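PDB 2AU3: DNA primase from Aquifex aeolicus, which synthesises the short RNA primers from which DNA polymerase starts during DNA replication, using single-stranded DNA as template. Local coordinates for residues 369-374 and 398-403. Numbering follows the deposited sequence.
Sequences EFRYYL and MEILLM
R371 carries most of this contact. It leaves helix 363-374 toward the short helix 398-401, with 5.0 Å between the CA atoms of R371 and L401. The side chain bends at chi3 (-94°), which lays the guanidinium across the end of the short helix. I400 O lies over one face of the group, 2.7 Å from R371 NE. I400 CG2 sits over the same face, above its centre, 4.1 Å from the plane. M403 crosses the arginine chain obliquely, and its CG, on the other side of the plane, is only 3.1 Å from R371 NE. This tight packing lies on the solvent side, where I400 and M403 are exposed. The M403 chain bends at its end, so that CE reaches R371 O at 3.4 Å. A water joins the backbones by donating to R371 O and L401 O. Toward the interior the contact is lighter. F370 CD2 and L401 CD2 meet at 4.2 Å, and L374 CD2 is equally far from L402 CD2. F390 of helix 380-394 stacks on F370 and touches L401. An alanine in place of R371 would probably leave I400 O and the M403 chain less well covered, because the guanidinium and the methylenes carrying it would be gone. M403 has positive phi (56°) and is the C-prime residue of a Schellman motif, which ends helix 398-401 against helix 363-374 in the DnaG helical domain.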
ATOM      1  N   GLU A 369      -0.781 -33.067  -0.705  1.00 25.21           N
ATOM      2  CA  GLU A 369      -0.667 -31.634  -0.960  1.00 25.52           C
ATOM      3  C   GLU A 369      -1.102 -31.335  -2.376  1.00 23.32           C
ATOM      4  O   GLU A 369      -1.936 -30.477  -2.600  1.00 21.58           O
ATOM      5  CB  GLU A 369       0.778 -31.164  -0.771  1.00 26.04           C
ATOM      6  CG  GLU A 369       1.125 -30.729   0.644  1.00 32.00           C
ATOM      7  CD  GLU A 369       2.267 -29.712   0.673  1.00 38.05           C
ATOM      8  OE1 GLU A 369       3.354 -30.017   0.107  1.00 40.46           O
ATOM      9  OE2 GLU A 369       2.078 -28.618   1.261  1.00 38.01           O
ATOM     10  N   PHE A 370      -0.535 -32.074  -3.317  1.00 22.42           N
ATOM     11  CA  PHE A 370      -0.858 -31.921  -4.735  1.00 22.33           C
ATOM     12  C   PHE A 370      -2.362 -32.003  -5.004  1.00 22.34           C
ATOM     13  O   PHE A 370      -2.934 -31.112  -5.655  1.00 22.55           O
ATOM     14  CB  PHE A 370      -0.129 -32.975  -5.552  1.00 20.82           C
ATOM     15  CG  PHE A 370      -0.266 -32.795  -7.043  1.00 22.79           C
ATOM     16  CD1 PHE A 370       0.596 -31.959  -7.737  1.00 22.64           C
ATOM     17  CD2 PHE A 370      -1.228 -33.497  -7.759  1.00 24.44           C
ATOM     18  CE1 PHE A 370       0.477 -31.810  -9.127  1.00 23.22           C
ATOM     19  CE2 PHE A 370      -1.348 -33.344  -9.138  1.00 23.01           C
ATOM     20  CZ  PHE A 370      -0.505 -32.496  -9.811  1.00 22.72           C
ATOM     21  N   ARG A 371      -2.999 -33.054  -4.503  1.00 21.65           N
ATOM     22  CA  ARG A 371      -4.423 -33.231  -4.743  1.00 22.08           C
ATOM     23  C   ARG A 371      -5.230 -32.158  -4.020  1.00 21.20           C
ATOM     24  O   ARG A 371      -6.218 -31.692  -4.538  1.00 20.94           O
ATOM     25  CB  ARG A 371      -4.880 -34.651  -4.391  1.00 22.87           C
ATOM     26  CG  ARG A 371      -5.669 -34.779  -3.114  1.00 26.87           C
ATOM     27  CD  ARG A 371      -5.808 -36.233  -2.584  1.00 33.63           C
ATOM     28  NE  ARG A 371      -7.048 -36.858  -3.035  1.00 39.65           N
ATOM     29  CZ  ARG A 371      -7.637 -37.890  -2.442  1.00 41.81           C
ATOM     30  NH1 ARG A 371      -7.100 -38.451  -1.360  1.00 43.58           N
ATOM     31  NH2 ARG A 371      -8.763 -38.379  -2.946  1.00 45.06           N
ATOM     32  N   TYR A 372      -4.783 -31.749  -2.836  1.00 21.00           N
ATOM     33  CA  TYR A 372      -5.402 -30.614  -2.143  1.00 19.89           C
ATOM     34  C   TYR A 372      -5.298 -29.300  -2.953  1.00 19.40           C
ATOM     35  O   TYR A 372      -6.292 -28.633  -3.175  1.00 19.91           O
ATOM     36  CB  TYR A 372      -4.799 -30.469  -0.756  1.00 19.03           C
ATOM     37  CG  TYR A 372      -5.172 -29.214  -0.009  1.00 20.76           C
ATOM     38  CD1 TYR A 372      -6.383 -29.117   0.680  1.00 21.99           C
ATOM     39  CD2 TYR A 372      -4.295 -28.144   0.052  1.00 20.23           C
ATOM     40  CE1 TYR A 372      -6.721 -27.968   1.382  1.00 23.39           C
ATOM     41  CE2 TYR A 372      -4.613 -27.000   0.762  1.00 23.64           C
ATOM     42  CZ  TYR A 372      -5.829 -26.908   1.411  1.00 22.70           C
ATOM     43  OH  TYR A 372      -6.138 -25.768   2.102  1.00 23.10           O
ATOM     44  N   TYR A 373      -4.101 -28.916  -3.382  1.00 19.01           N
ATOM     45  CA  TYR A 373      -3.977 -27.668  -4.160  1.00 20.00           C
ATOM     46  C   TYR A 373      -4.726 -27.731  -5.474  1.00 19.52           C
ATOM     47  O   TYR A 373      -5.325 -26.749  -5.911  1.00 18.26           O
ATOM     48  CB  TYR A 373      -2.518 -27.308  -4.423  1.00 19.54           C
ATOM     49  CG  TYR A 373      -1.823 -26.821  -3.207  1.00 20.91           C
ATOM     50  CD1 TYR A 373      -2.412 -25.868  -2.395  1.00 22.40           C
ATOM     51  CD2 TYR A 373      -0.593 -27.364  -2.828  1.00 22.31           C
ATOM     52  CE1 TYR A 373      -1.795 -25.438  -1.232  1.00 25.44           C
ATOM     53  CE2 TYR A 373       0.048 -26.940  -1.683  1.00 25.11           C
ATOM     54  CZ  TYR A 373      -0.553 -25.968  -0.889  1.00 26.46           C
ATOM     55  OH  TYR A 373       0.061 -25.533   0.260  1.00 28.72           O
ATOM     56  N   LEU A 374      -4.664 -28.892  -6.112  1.00 20.22           N
ATOM     57  CA  LEU A 374      -5.394 -29.131  -7.356  1.00 22.44           C
ATOM     58  C   LEU A 374      -6.865 -28.769  -7.284  1.00 22.88           C
ATOM     59  O   LEU A 374      -7.443 -28.353  -8.303  1.00 23.68           O
ATOM     60  CB  LEU A 374      -5.254 -30.589  -7.782  1.00 22.84           C
ATOM     61  CG  LEU A 374      -5.040 -30.805  -9.281  1.00 26.11           C
ATOM     62  CD1 LEU A 374      -3.853 -30.032  -9.767  1.00 23.94           C
ATOM     63  CD2 LEU A 374      -4.928 -32.291  -9.637  1.00 25.88           C
ATOM     64  N   MET A 398      -5.776 -41.601 -11.290  1.00 34.64           N
ATOM     65  CA  MET A 398      -6.427 -40.343 -11.617  1.00 35.36           C
ATOM     66  C   MET A 398      -7.582 -39.997 -10.659  1.00 36.08           C
ATOM     67  O   MET A 398      -7.848 -38.820 -10.373  1.00 35.83           O
ATOM     68  CB  MET A 398      -6.910 -40.369 -13.077  1.00 35.52           C
ATOM     69  CG  MET A 398      -5.790 -40.124 -14.102  1.00 34.54           C
ATOM     70  SD  MET A 398      -4.959 -38.502 -13.894  1.00 29.87           S
ATOM     71  CE  MET A 398      -6.310 -37.394 -14.240  1.00 28.20           C
ATOM     72  N   GLU A 399      -8.246 -41.030 -10.153  1.00 36.65           N
ATOM     73  CA  GLU A 399      -9.393 -40.856  -9.276  1.00 37.45           C
ATOM     74  C   GLU A 399      -8.995 -40.472  -7.841  1.00 37.00           C
ATOM     75  O   GLU A 399      -9.789 -39.869  -7.117  1.00 37.50           O
ATOM     76  CB  GLU A 399     -10.328 -42.092  -9.314  1.00 38.06           C
ATOM     77  CG  GLU A 399      -9.681 -43.419  -9.746  1.00 41.01           C
ATOM     78  CD  GLU A 399      -9.360 -43.502 -11.239  1.00 44.61           C
ATOM     79  OE1 GLU A 399     -10.303 -43.442 -12.071  1.00 47.15           O
ATOM     80  OE2 GLU A 399      -8.161 -43.635 -11.587  1.00 44.56           O
ATOM     81  N   ILE A 400      -7.762 -40.794  -7.445  1.00 36.20           N
ATOM     82  CA  ILE A 400      -7.198 -40.302  -6.181  1.00 35.48           C
ATOM     83  C   ILE A 400      -6.854 -38.807  -6.300  1.00 35.02           C
ATOM     84  O   ILE A 400      -7.228 -37.995  -5.449  1.00 34.57           O
ATOM     85  CB  ILE A 400      -5.914 -41.108  -5.785  1.00 35.68           C
ATOM     86  CG1 ILE A 400      -6.228 -42.593  -5.504  1.00 36.04           C
ATOM     87  CG2 ILE A 400      -5.175 -40.430  -4.615  1.00 35.02           C
ATOM     88  CD1 ILE A 400      -7.397 -42.844  -4.534  1.00 37.37           C
ATOM     89  N   LEU A 401      -6.147 -38.463  -7.375  1.00 34.06           N
ATOM     90  CA  LEU A 401      -5.734 -37.098  -7.650  1.00 33.87           C
ATOM     91  C   LEU A 401      -6.895 -36.119  -7.870  1.00 34.31           C
ATOM     92  O   LEU A 401      -6.801 -34.949  -7.501  1.00 34.26           O
ATOM     93  CB  LEU A 401      -4.787 -37.059  -8.853  1.00 32.84           C
ATOM     94  CG  LEU A 401      -3.515 -37.911  -8.770  1.00 32.28           C
ATOM     95  CD1 LEU A 401      -2.747 -37.819 -10.091  1.00 28.55           C
ATOM     96  CD2 LEU A 401      -2.644 -37.483  -7.579  1.00 29.80           C
ATOM     97  N   LEU A 402      -7.972 -36.593  -8.478  1.00 34.84           N
ATOM     98  CA  LEU A 402      -9.131 -35.737  -8.732  1.00 35.95           C
ATOM     99  C   LEU A 402     -10.143 -35.757  -7.576  1.00 37.29           C
ATOM    100  O   LEU A 402     -11.215 -35.148  -7.669  1.00 37.53           O
ATOM    101  CB  LEU A 402      -9.787 -36.098 -10.063  1.00 35.25           C
ATOM    102  CG  LEU A 402      -8.931 -35.809 -11.295  1.00 34.96           C
ATOM    103  CD1 LEU A 402      -9.761 -35.881 -12.567  1.00 34.28           C
ATOM    104  CD2 LEU A 402      -8.240 -34.435 -11.188  1.00 35.45           C
ATOM    105  N   MET A 403      -9.769 -36.431  -6.485  1.00 38.57           N
ATOM    106  CA  MET A 403     -10.584 -36.540  -5.274  1.00 40.53           C
ATOM    107  C   MET A 403     -11.984 -37.108  -5.553  1.00 41.70           C
ATOM    108  O   MET A 403     -12.977 -36.678  -4.949  1.00 41.38           O
ATOM    109  CB  MET A 403     -10.628 -35.205  -4.495  1.00 40.80           C
ATOM    110  CG  MET A 403      -9.441 -35.016  -3.520  1.00 42.32           C
ATOM    111  SD  MET A 403      -9.475 -33.520  -2.457  1.00 47.47           S
ATOM    112  CE  MET A 403      -9.439 -32.229  -3.658  1.00 40.84           C
TER
HETATM  113  O   HOH W   1      -7.704 -32.645  -6.576  1.00 27.04           O